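Local structure of hypothetical protein (Bacteroides caccae, 4M8R) at residues Ile33-Phe38 against His73-Met77; Tyr194-Ala198 against Ala209-Arg213; Tyr308-Ala312 against Phe398-Ser402. The protein is of unknown function but joins an N-terminal Ig-like domain to a WD40-like beta-propeller domain, folds that in other proteins often serve in binding. One frame throughout, in Å; residues are numbered along the deposited sequence.

Contact 1: residues Ile33-Phe38 against His73-Met77; sequences IYGDGF and HSNGM
Three backbone hydrogen bonds join the two strands. I33 and M77, a selenomethionine, form an antiparallel hydrogen-bonded pair, I33 N to M77 O at 2.8 Å and M77 N to I33 O at 2.9 Å; Y34 and G76 follow as a non-hydrogen-bonded pair, their CA atoms 4.1 Å apart. G35 N then donates to N75 O (3.1 Å), just before the second strand. G76 is nearly extended (phi/psi 165/-175), and any CB there would clash with I33 O. Beyond G37 (108/16) the chain bends back, so that F38 (chi1 m, chi2 -85°) points toward 73-77: its CD2 lies 3.5 Å from S74 O at the ring edge, and its CD1 3.7 Å from M77 SE, an oblique Met-aromatic contact. I33 CB meets M77 CG at 4.0 Å on the buried face of this Ig-like sheet, beside V44; Y34 points to the exposed face. Backbone bonds thus set the register, while I33, F38 and M77 add apolar packing.

Contact 2: residues Tyr194-Ala198 against Ala209-Arg213; sequences YNTLA and AIQQR. With PO4 (phosphate ion), chain D; PO4 (phosphate ion), chain C.
The two strands of a beta hairpin in the WD40-like domain run antiparallel here, with T196 opposite Q211 as a non-hydrogen-bonded pair (CA-CA 4.4 Å). Bonds flank it: Q212 N to N195 O at 3.0 Å, L197 N to I210 O at 2.9 Å and, past the corner at L197 (phi/psi -62/-44), I210 N to A198 O at 3.0 Å. Q211 NE2 (chi1 m, chi2 t) donates to T196 OG1 at 3.0 Å; T196 OG1 also bonds to Q174 O, Q211 NE2 to S190 OG, and N195 OD1 to Q174 N. One water joins N195 N (3.1 Å) to Q212 OE1 (2.8 Å). Q212 centres an inverse gamma turn, and its O lies over the Y194 ring, 3.2 Å from Y194 CG. Extended R213 binds two phosphates, probably from the crystallisation liquor: NE and NH2 donate to O3 (2.8 Å) and O2 (2.9 Å) of the chain D ion, NH1 (3.2 Å) and NH2 (3.1 Å) to O3 of the chain C ion. L197 CD1 packs on I210 CG2 (3.8 Å), both against F293. Strand 217-221 continues the antiparallel meander past 209-213 into 239-240, as in a propeller blade; strand 173-180 adjoins T196.

Contact 3: residues Tyr308-Ala312 against Phe398-Ser402; sequences YFGMA and FDWNS. With EDO (1,2-ethanediol), chain H.
This is an aromatic side-chain contact between two successive four-stranded antiparallel sheets of the WD40-like domain, without hydrogen bonds. Strand 303-310 edges the first sheet, strand 394-399 is internal to the second, and the nearest CA atoms, of F309 and W400, are 7.9 Å apart. F309 (chi1 m, chi2 87°) receives the edge of W400 (chi1 t, chi2 -96°) on its face, centroids 5.5 Å apart, planes at 60°. F309 CZ also meets F398 CD2 at 3.9 Å. M311, a selenomethionine with all chi angles m, puts CE 3.7 Å from W400 CD1 and SE 4.9 Å from the centroid of the W400 five-membered ring, an oblique Met-aromatic contact. F361 also meets F398 and W400. At 400-402 the chain takes helical angles; D399 OD2 accepts from S402 N (2.9 Å), an Asx motif, and from S402 OG (2.9 Å). Elsewhere, Y308 N donates to EDO O2 (2.9 Å), probably from the crystallisation liquor. Hydrophobic side chains between consecutive four-stranded sheets are characteristic of neighbouring beta-propeller blades.

In the fold
The contacts follow one another along the chain and do not touch. Contact 1 belongs to the Ig-like domain, with its centre 42 Å from that of contact 2 and 57 Å from that of contact 3, on the other side of the chain's centre from the latter. Contacts 2 and 3 share the WD40-like domain, their centres 30 Å apart and nearest atoms about 13 Å apart: one joins strands within a sheet, the other joins two sheets. No active site is known. M311 and N401 of contact 3 pack directly on G53 and D110 of the third subunit; R213 of contact 2 is linked through phosphate ions to R49, R89 and K105 of the second subunit, consistent with Ig-like domains lying against propellers at these two places.

Contact 1: residues Ile33-Phe38 against His73-Met77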
ATOM      1  N   ILE A  33      33.241  22.245  -8.909  1.00 43.52           N
ATOM      2  CA  ILE A  33      34.165  21.307  -8.309  1.00 44.13           C
ATOM      3  C   ILE A  33      35.555  21.627  -8.818  1.00 44.17           C
ATOM      4  O   ILE A  33      35.725  21.901 -10.001  1.00 45.08           O
ATOM      5  CB  ILE A  33      33.803  19.873  -8.711  1.00 46.48           C
ATOM      6  CG1 ILE A  33      32.531  19.441  -7.993  1.00 46.39           C
ATOM      7  CG2 ILE A  33      34.940  18.915  -8.386  1.00 48.96           C
ATOM      8  CD1 ILE A  33      31.888  18.219  -8.616  1.00 50.15           C
ATOM      9  N   TYR A  34      36.540  21.580  -7.929  1.00 43.45           N
ATOM     10  CA  TYR A  34      37.922  21.872  -8.294  1.00 44.91           C
ATOM     11  C   TYR A  34      38.862  20.778  -7.806  1.00 45.58           C
ATOM     12  O   TYR A  34      38.494  19.968  -6.961  1.00 43.74           O
ATOM     13  CB  TYR A  34      38.354  23.232  -7.737  1.00 45.43           C
ATOM     14  CG  TYR A  34      38.296  23.345  -6.235  1.00 44.50           C
ATOM     15  CD1 TYR A  34      39.382  22.988  -5.449  1.00 45.53           C
ATOM     16  CD2 TYR A  34      37.155  23.823  -5.601  1.00 43.37           C
ATOM     17  CE1 TYR A  34      39.334  23.103  -4.066  1.00 45.40           C
ATOM     18  CE2 TYR A  34      37.093  23.941  -4.225  1.00 43.45           C
ATOM     19  CZ  TYR A  34      38.188  23.582  -3.458  1.00 44.15           C
ATOM     20  OH  TYR A  34      38.126  23.701  -2.091  1.00 42.97           O
ATOM     21  N   GLY A  35      40.075  20.775  -8.347  1.00 48.48           N
ATOM     22  CA  GLY A  35      41.103  19.806  -7.979  1.00 51.19           C
ATOM     23  C   GLY A  35      42.061  19.520  -9.121  1.00 55.14           C
ATOM     24  O   GLY A  35      41.858  19.989 -10.234  1.00 56.19           O
ATOM     25  N   ASP A  36      43.115  18.762  -8.834  1.00 58.63           N
ATOM     26  CA  ASP A  36      44.097  18.365  -9.841  1.00 61.71           C
ATOM     27  C   ASP A  36      43.984  16.869 -10.096  1.00 60.68           C
ATOM     28  O   ASP A  36      43.920  16.086  -9.152  1.00 59.91           O
ATOM     29  CB  ASP A  36      45.514  18.703  -9.365  1.00 65.19           C
ATOM     30  CG  ASP A  36      45.698  20.186  -9.064  1.00 66.42           C
ATOM     31  OD1 ASP A  36      45.099  21.027  -9.773  1.00 65.91           O
ATOM     32  OD2 ASP A  36      46.451  20.513  -8.119  1.00 67.83           O
ATOM     33  N   GLY A  37      43.936  16.481 -11.367  1.00 61.50           N
ATOM     34  CA  GLY A  37      43.945  15.066 -11.749  1.00 60.78           C
ATOM     35  C   GLY A  37      42.635  14.497 -12.271  1.00 58.64           C
ATOM     36  O   GLY A  37      42.478  13.281 -12.340  1.00 59.39           O
ATOM     37  N   PHE A  38      41.693  15.354 -12.655  1.00 56.51           N
ATOM     38  CA  PHE A  38      40.464  14.875 -13.284  1.00 55.57           C
ATOM     39  C   PHE A  38      40.771  14.220 -14.624  1.00 59.14           C
ATOM     40  O   PHE A  38      41.784  14.530 -15.259  1.00 60.90           O
ATOM     41  CB  PHE A  38      39.460  16.011 -13.462  1.00 53.98           C
ATOM     42  CG  PHE A  38      38.909  16.527 -12.165  1.00 52.66           C
ATOM     43  CD1 PHE A  38      37.817  15.914 -11.566  1.00 50.24           C
ATOM     44  CD2 PHE A  38      39.491  17.615 -11.535  1.00 52.33           C
ATOM     45  CE1 PHE A  38      37.313  16.387 -10.367  1.00 48.81           C
ATOM     46  CE2 PHE A  38      38.989  18.091 -10.339  1.00 50.24           C
ATOM     47  CZ  PHE A  38      37.901  17.480  -9.753  1.00 47.86           C
ATOM     48  N   HIS A  73      36.809  20.364 -17.278  1.00 81.71           N
ATOM     49  CA  HIS A  73      38.232  20.593 -17.564  1.00 86.85           C
ATOM     50  C   HIS A  73      39.078  19.647 -16.706  1.00 86.16           C
ATOM     51  O   HIS A  73      38.546  18.852 -15.928  1.00 81.55           O
ATOM     52  CB  HIS A  73      38.683  22.043 -17.275  1.00 90.25           C
ATOM     53  CG  HIS A  73      37.565  23.013 -17.034  1.00 98.74           C
ATOM     54  ND1 HIS A  73      37.276  23.534 -15.786  1.00102.80           N
ATOM     55  CD2 HIS A  73      36.678  23.572 -17.888  1.00103.48           C
ATOM     56  CE1 HIS A  73      36.248  24.359 -15.886  1.00104.48           C
ATOM     57  NE2 HIS A  73      35.866  24.398 -17.150  1.00106.41           N
ATOM     58  N   SER A  74      40.397  19.755 -16.844  1.00 87.58           N
ATOM     59  CA  SER A  74      41.333  18.945 -16.063  1.00 84.03           C
ATOM     60  C   SER A  74      41.505  19.476 -14.643  1.00 75.82           C
ATOM     61  O   SER A  74      41.936  18.723 -13.764  1.00 78.45           O
ATOM     62  CB  SER A  74      42.697  18.908 -16.751  1.00 88.90           C
ATOM     63  OG  SER A  74      43.216  20.219 -16.893  1.00 89.23           O
ATOM     64  N   ASN A  75      41.166  20.753 -14.426  1.00 68.31           N
ATOM     65  CA  ASN A  75      41.275  21.374 -13.102  0.50 64.59           C
ATOM     66  C   ASN A  75      39.946  21.442 -12.342  1.00 60.05           C
ATOM     67  O   ASN A  75      39.906  21.866 -11.194  1.00 59.21           O
ATOM     68  CB  ASN A  75      41.913  22.767 -13.191  0.50 65.95           C
ATOM     69  CG  ASN A  75      41.283  23.645 -14.254  0.50 66.31           C
ATOM     70  OD1 ASN A  75      40.077  23.599 -14.487  0.50 64.91           O
ATOM     71  ND2 ASN A  75      42.107  24.458 -14.903  0.50 68.66           N
ATOM     72  N   GLY A  76      38.856  21.015 -12.977  1.00 56.49           N
ATOM     73  CA  GLY A  76      37.554  20.994 -12.313  1.00 52.86           C
ATOM     74  C   GLY A  76      36.364  20.835 -13.239  1.00 51.68           C
ATOM     75  O   GLY A  76      36.521  20.623 -14.438  1.00 50.59           O
HETATM   76  N   MSE A  77      35.161  20.925 -12.675  1.00 52.13           N
HETATM   77  CA  MSE A  77      33.934  20.700 -13.440  1.00 52.43           C
HETATM   78  C   MSE A  77      32.774  21.439 -12.839  1.00 49.25           C
HETATM   79  O   MSE A  77      32.776  21.742 -11.652  1.00 48.32           O
HETATM   80  CB  MSE A  77      33.628  19.200 -13.542  1.00 54.14           C
HETATM   81  CG  MSE A  77      34.092  18.356 -12.351  1.00 57.13           C
HETATM   82 SE   MSE A  77      34.437  16.494 -12.937  0.75 61.69          SE
HETATM   83  CE  MSE A  77      32.906  16.276 -14.133  1.00 54.48           C
TER

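Contact 2: residues Tyr194-Ala198 against Ala209-Arg213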
ATOM      1  N   TYR A 194      13.078   5.608 -34.198  1.00 59.16           N
ATOM      2  CA  TYR A 194      12.001   4.904 -34.886  1.00 61.85           C
ATOM      3  C   TYR A 194      10.786   5.815 -34.966  1.00 59.89           C
ATOM      4  O   TYR A 194      10.454   6.502 -34.004  1.00 59.53           O
ATOM      5  CB  TYR A 194      11.641   3.601 -34.156  1.00 63.45           C
ATOM      6  CG  TYR A 194      12.748   2.547 -34.099  1.00 67.36           C
ATOM      7  CD1 TYR A 194      13.728   2.462 -35.093  1.00 71.39           C
ATOM      8  CD2 TYR A 194      12.789   1.605 -33.066  1.00 67.22           C
ATOM      9  CE1 TYR A 194      14.722   1.496 -35.044  1.00 73.21           C
ATOM     10  CE2 TYR A 194      13.779   0.629 -33.016  1.00 67.69           C
ATOM     11  CZ  TYR A 194      14.745   0.579 -34.008  1.00 71.30           C
ATOM     12  OH  TYR A 194      15.743  -0.374 -33.978  1.00 70.04           O
ATOM     13  N   ASN A 195      10.125   5.821 -36.116  1.00 61.24           N
ATOM     14  CA  ASN A 195       8.948   6.656 -36.311  1.00 60.32           C
ATOM     15  C   ASN A 195       7.819   6.221 -35.389  1.00 57.83           C
ATOM     16  O   ASN A 195       7.577   5.029 -35.208  1.00 57.90           O
ATOM     17  CB  ASN A 195       8.480   6.598 -37.767  1.00 63.39           C
ATOM     18  CG  ASN A 195       7.377   7.598 -38.069  1.00 63.07           C
ATOM     19  OD1 ASN A 195       7.517   8.790 -37.801  1.00 62.40           O
ATOM     20  ND2 ASN A 195       6.269   7.112 -38.614  1.00 63.87           N
ATOM     21  N   THR A 196       7.132   7.202 -34.818  1.00 55.96           N
ATOM     22  CA  THR A 196       6.091   6.960 -33.836  1.00 53.32           C
ATOM     23  C   THR A 196       4.715   7.320 -34.398  1.00 54.27           C
ATOM     24  O   THR A 196       4.443   8.485 -34.687  1.00 54.44           O
ATOM     25  CB  THR A 196       6.368   7.791 -32.575  1.00 50.87           C
ATOM     26  OG1 THR A 196       7.728   7.591 -32.165  1.00 49.33           O
ATOM     27  CG2 THR A 196       5.428   7.397 -31.441  1.00 49.43           C
ATOM     28  N   LEU A 197       3.855   6.315 -34.539  1.00 54.70           N
ATOM     29  CA  LEU A 197       2.472   6.525 -34.956  1.00 56.31           C
ATOM     30  C   LEU A 197       1.686   7.376 -33.974  1.00 54.92           C
ATOM     31  O   LEU A 197       0.915   8.239 -34.385  1.00 57.29           O
ATOM     32  CB  LEU A 197       1.729   5.192 -35.076  1.00 58.00           C
ATOM     33  CG  LEU A 197       1.911   4.338 -36.317  1.00 62.08           C
ATOM     34  CD1 LEU A 197       0.926   3.178 -36.252  1.00 63.56           C
ATOM     35  CD2 LEU A 197       1.695   5.147 -37.587  1.00 64.89           C
ATOM     36  N   ALA A 198       1.850   7.100 -32.681  1.00 51.94           N
ATOM     37  CA  ALA A 198       1.018   7.718 -31.654  1.00 50.59           C
ATOM     38  C   ALA A 198       1.526   7.432 -30.257  1.00 48.25           C
ATOM     39  O   ALA A 198       2.143   6.402 -30.016  1.00 48.46           O
ATOM     40  CB  ALA A 198      -0.414   7.211 -31.772  1.00 51.97           C
ATOM     41  N   ALA A 209       3.892   4.043 -26.558  1.00 40.52           N
ATOM     42  CA  ALA A 209       3.961   4.563 -27.915  1.00 41.43           C
ATOM     43  C   ALA A 209       4.009   3.418 -28.915  1.00 43.33           C
ATOM     44  O   ALA A 209       4.631   2.389 -28.656  1.00 43.86           O
ATOM     45  CB  ALA A 209       5.174   5.464 -28.078  1.00 40.77           C
ATOM     46  N   ILE A 210       3.329   3.596 -30.043  1.00 44.42           N
ATOM     47  CA  ILE A 210       3.388   2.640 -31.133  1.00 47.04           C
ATOM     48  C   ILE A 210       4.487   3.121 -32.079  1.00 49.17           C
ATOM     49  O   ILE A 210       4.400   4.215 -32.632  1.00 49.49           O
ATOM     50  CB  ILE A 210       2.032   2.522 -31.856  1.00 47.86           C
ATOM     51  CG1 ILE A 210       0.954   2.056 -30.868  1.00 47.03           C
ATOM     52  CG2 ILE A 210       2.127   1.541 -33.011  1.00 49.86           C
ATOM     53  CD1 ILE A 210      -0.470   2.247 -31.348  1.00 48.32           C
ATOM     54  N   GLN A 211       5.529   2.313 -32.237  1.00 51.00           N
ATOM     55  CA  GLN A 211       6.709   2.720 -32.992  1.00 53.19           C
ATOM     56  C   GLN A 211       7.168   1.630 -33.936  1.00 56.49           C
ATOM     57  O   GLN A 211       6.911   0.450 -33.704  1.00 56.14           O
ATOM     58  CB  GLN A 211       7.854   3.061 -32.048  1.00 52.56           C
ATOM     59  CG  GLN A 211       7.550   4.191 -31.085  1.00 51.07           C
ATOM     60  CD  GLN A 211       8.753   4.542 -30.238  1.00 51.44           C
ATOM     61  OE1 GLN A 211       9.260   3.707 -29.487  1.00 51.96           O
ATOM     62  NE2 GLN A 211       9.217   5.784 -30.346  1.00 53.31           N
ATOM     63  N   GLN A 212       7.860   2.047 -34.992  1.00 59.87           N
ATOM     64  CA  GLN A 212       8.309   1.145 -36.045  1.00 64.25           C
ATOM     65  C   GLN A 212       9.602   0.443 -35.637  1.00 64.83           C
ATOM     66  O   GLN A 212      10.700   0.939 -35.897  1.00 64.81           O
ATOM     67  CB  GLN A 212       8.510   1.926 -37.342  1.00 66.44           C
ATOM     68  CG  GLN A 212       8.840   1.055 -38.535  1.00 71.03           C
ATOM     69  CD  GLN A 212       8.676   1.800 -39.844  1.00 74.39           C
ATOM     70  OE1 GLN A 212       9.146   2.929 -39.992  1.00 75.09           O
ATOM     71  NE2 GLN A 212       7.994   1.177 -40.797  1.00 75.68           N
ATOM     72  N   ARG A 213       9.456  -0.716 -35.001  1.00 66.01           N
ATOM     73  CA  ARG A 213      10.594  -1.500 -34.514  1.00 67.42           C
ATOM     74  C   ARG A 213      11.432  -2.081 -35.654  1.00 70.35           C
ATOM     75  O   ARG A 213      12.628  -2.318 -35.489  1.00 69.07           O
ATOM     76  CB  ARG A 213      10.100  -2.628 -33.596  1.00 66.80           C
ATOM     77  CG  ARG A 213      11.196  -3.401 -32.876  1.00 64.89           C
ATOM     78  CD  ARG A 213      10.602  -4.355 -31.854  1.00 62.27           C
ATOM     79  NE  ARG A 213      11.639  -5.033 -31.083  1.00 61.44           N
ATOM     80  CZ  ARG A 213      11.421  -6.014 -30.211  1.00 60.49           C
ATOM     81  NH1 ARG A 213      10.193  -6.462 -29.981  1.00 58.96           N
ATOM     82  NH2 ARG A 213      12.444  -6.554 -29.558  1.00 61.35           N
TER
HETATM   83  P   PO4 D 502      15.460  -4.344 -30.257  1.00 39.72           P
HETATM   84  O1  PO4 D 502      16.212  -3.157 -29.702  1.00 40.64           O
HETATM   85  O2  PO4 D 502      15.047  -5.290 -29.154  1.00 40.58           O
HETATM   86  O3  PO4 D 502      14.217  -3.893 -30.986  1.00 40.27           O
HETATM   87  O4  PO4 D 502      16.391  -5.062 -31.199  1.00 49.64           O
HETATM   88  P   PO4 C 501      11.658  -9.652 -27.820  1.00 48.92           P
HETATM   89  O1  PO4 C 501      13.151  -9.385 -27.793  1.00 54.00           O
HETATM   90  O2  PO4 C 501      11.293 -10.659 -26.758  1.00 41.10           O
HETATM   91  O3  PO4 C 501      10.913  -8.378 -27.557  1.00 49.09           O
HETATM   92  O4  PO4 C 501      11.261 -10.141 -29.187  1.00 59.60           O
HETATM   93  O   HOH W   1      11.095   3.857 -38.269  1.00 43.68           O

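Contact 3: residues Tyr308-Ala312 against Phe398-Ser402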
ATOM      1  N   TYR A 308     -11.031   8.536 -22.518  1.00 48.41           N
ATOM      2  CA  TYR A 308     -11.368   7.632 -21.431  1.00 48.58           C
ATOM      3  C   TYR A 308     -11.844   8.402 -20.213  1.00 49.56           C
ATOM      4  O   TYR A 308     -11.466   9.551 -20.017  1.00 50.77           O
ATOM      5  CB  TYR A 308     -10.171   6.756 -21.057  1.00 46.40           C
ATOM      6  CG  TYR A 308      -9.075   7.453 -20.286  1.00 44.30           C
ATOM      7  CD1 TYR A 308      -8.072   8.165 -20.942  1.00 43.06           C
ATOM      8  CD2 TYR A 308      -9.022   7.372 -18.897  1.00 44.04           C
ATOM      9  CE1 TYR A 308      -7.055   8.790 -20.237  1.00 41.48           C
ATOM     10  CE2 TYR A 308      -8.014   7.991 -18.182  1.00 42.61           C
ATOM     11  CZ  TYR A 308      -7.035   8.704 -18.855  1.00 41.29           C
ATOM     12  OH  TYR A 308      -6.042   9.323 -18.139  1.00 39.92           O
ATOM     13  N   PHE A 309     -12.688   7.757 -19.415  1.00 50.57           N
ATOM     14  CA  PHE A 309     -13.018   8.221 -18.069  1.00 50.71           C
ATOM     15  C   PHE A 309     -12.302   7.319 -17.071  1.00 48.36           C
ATOM     16  O   PHE A 309     -12.455   6.107 -17.135  1.00 47.13           O
ATOM     17  CB  PHE A 309     -14.517   8.091 -17.799  1.00 53.16           C
ATOM     18  CG  PHE A 309     -15.372   9.077 -18.535  1.00 54.14           C
ATOM     19  CD1 PHE A 309     -15.813   8.807 -19.818  1.00 55.23           C
ATOM     20  CD2 PHE A 309     -15.777  10.256 -17.922  1.00 54.47           C
ATOM     21  CE1 PHE A 309     -16.624   9.708 -20.490  1.00 57.16           C
ATOM     22  CE2 PHE A 309     -16.585  11.162 -18.588  1.00 56.31           C
ATOM     23  CZ  PHE A 309     -17.011  10.887 -19.876  1.00 57.52           C
ATOM     24  N   GLY A 310     -11.528   7.900 -16.163  1.00 47.29           N
ATOM     25  CA  GLY A 310     -10.961   7.151 -15.045  1.00 47.02           C
ATOM     26  C   GLY A 310     -11.982   7.090 -13.924  1.00 49.66           C
ATOM     27  O   GLY A 310     -12.328   8.120 -13.351  1.00 51.61           O
HETATM   28  N   MSE A 311     -12.476   5.890 -13.622  1.00 50.97           N
HETATM   29  CA  MSE A 311     -13.574   5.714 -12.656  1.00 52.58           C
HETATM   30  C   MSE A 311     -13.095   5.519 -11.236  1.00 53.73           C
HETATM   31  O   MSE A 311     -13.905   5.403 -10.319  1.00 54.25           O
HETATM   32  CB  MSE A 311     -14.430   4.526 -13.080  1.00 53.09           C
HETATM   33  CG  MSE A 311     -14.932   4.665 -14.515  1.00 53.11           C
HETATM   34 SE   MSE A 311     -15.993   6.302 -14.756  0.75 53.20          SE
HETATM   35  CE  MSE A 311     -17.493   5.903 -13.543  1.00 57.28           C
ATOM     36  N   ALA A 312     -11.777   5.465 -11.050  1.00 54.64           N
ATOM     37  CA  ALA A 312     -11.161   5.516  -9.724  1.00 56.14           C
ATOM     38  C   ALA A 312      -9.796   6.174  -9.848  1.00 59.14           C
ATOM     39  O   ALA A 312      -9.280   6.335 -10.955  1.00 57.48           O
ATOM     40  CB  ALA A 312     -11.012   4.122  -9.147  1.00 56.12           C
ATOM     41  N   PHE A 398     -17.470  17.168 -18.345  1.00 58.55           N
ATOM     42  CA  PHE A 398     -18.619  16.269 -18.289  1.00 59.19           C
ATOM     43  C   PHE A 398     -18.417  15.267 -17.159  1.00 58.11           C
ATOM     44  O   PHE A 398     -17.388  14.594 -17.106  1.00 54.62           O
ATOM     45  CB  PHE A 398     -18.791  15.518 -19.603  1.00 58.75           C
ATOM     46  CG  PHE A 398     -20.050  14.703 -19.662  1.00 60.81           C
ATOM     47  CD1 PHE A 398     -21.276  15.318 -19.879  1.00 63.76           C
ATOM     48  CD2 PHE A 398     -20.014  13.327 -19.493  1.00 59.89           C
ATOM     49  CE1 PHE A 398     -22.442  14.572 -19.934  1.00 65.94           C
ATOM     50  CE2 PHE A 398     -21.174  12.575 -19.546  1.00 61.91           C
ATOM     51  CZ  PHE A 398     -22.390  13.197 -19.770  1.00 65.42           C
ATOM     52  N   ASP A 399     -19.398  15.172 -16.266  1.00 59.85           N
ATOM     53  CA  ASP A 399     -19.338  14.249 -15.137  1.00 60.60           C
ATOM     54  C   ASP A 399     -20.192  13.024 -15.450  1.00 62.29           C
ATOM     55  O   ASP A 399     -21.412  13.129 -15.594  1.00 65.34           O
ATOM     56  CB  ASP A 399     -19.821  14.938 -13.855  1.00 62.44           C
ATOM     57  CG  ASP A 399     -19.831  14.007 -12.658  1.00 64.19           C
ATOM     58  OD1 ASP A 399     -18.746  13.578 -12.224  1.00 63.24           O
ATOM     59  OD2 ASP A 399     -20.925  13.698 -12.145  1.00 68.25           O
ATOM     60  N   TRP A 400     -19.546  11.868 -15.557  1.00 61.55           N
ATOM     61  CA  TRP A 400     -20.230  10.630 -15.913  1.00 64.76           C
ATOM     62  C   TRP A 400     -21.420  10.309 -15.003  1.00 71.11           C
ATOM     63  O   TRP A 400     -22.458   9.843 -15.476  1.00 72.42           O
ATOM     64  CB  TRP A 400     -19.256   9.448 -15.891  1.00 63.48           C
ATOM     65  CG  TRP A 400     -19.950   8.177 -16.199  1.00 66.80           C
ATOM     66  CD1 TRP A 400     -20.434   7.266 -15.307  1.00 70.00           C
ATOM     67  CD2 TRP A 400     -20.300   7.695 -17.497  1.00 68.25           C
ATOM     68  NE1 TRP A 400     -21.046   6.233 -15.971  1.00 72.98           N
ATOM     69  CE2 TRP A 400     -20.978   6.471 -17.318  1.00 71.34           C
ATOM     70  CE3 TRP A 400     -20.095   8.174 -18.796  1.00 68.02           C
ATOM     71  CZ2 TRP A 400     -21.454   5.719 -18.388  1.00 73.31           C
ATOM     72  CZ3 TRP A 400     -20.568   7.424 -19.860  1.00 69.85           C
ATOM     73  CH2 TRP A 400     -21.242   6.211 -19.648  1.00 72.24           C
ATOM     74  N   ASN A 401     -21.266  10.553 -13.705  1.00 75.62           N
ATOM     75  CA  ASN A 401     -22.266  10.128 -12.723  1.00 82.22           C
ATOM     76  C   ASN A 401     -23.520  11.002 -12.713  1.00 85.00           C
ATOM     77  O   ASN A 401     -24.613  10.504 -12.457  1.00 88.79           O
ATOM     78  CB  ASN A 401     -21.651  10.046 -11.320  1.00 85.03           C
ATOM     79  CG  ASN A 401     -20.555   8.989 -11.225  1.00 85.70           C
ATOM     80  OD1 ASN A 401     -20.791   7.883 -10.741  1.00 91.49           O
ATOM     81  ND2 ASN A 401     -19.354   9.324 -11.696  1.00 79.94           N
ATOM     82  N   SER A 402     -23.362  12.292 -13.005  1.00 84.15           N
ATOM     83  CA  SER A 402     -24.498  13.216 -13.100  1.00 86.94           C
ATOM     84  C   SER A 402     -24.942  13.475 -14.547  1.00 85.30           C
ATOM     85  O   SER A 402     -25.982  14.091 -14.771  1.00 87.49           O
ATOM     86  CB  SER A 402     -24.150  14.547 -12.432  1.00 87.60           C
ATOM     87  OG  SER A 402     -23.126  15.218 -13.143  1.00 86.70           O
TER
HETATM   88  C1  EDO H 506      -8.127  11.573 -24.366  1.00 51.08           C
HETATM   89  O1  EDO H 506      -6.927  12.281 -24.690  1.00 56.80           O
HETATM   90  C2  EDO H 506      -8.321  11.625 -22.857  1.00 54.48           C
HETATM   91  O2  EDO H 506      -9.567  11.030 -22.469  1.00 55.18           O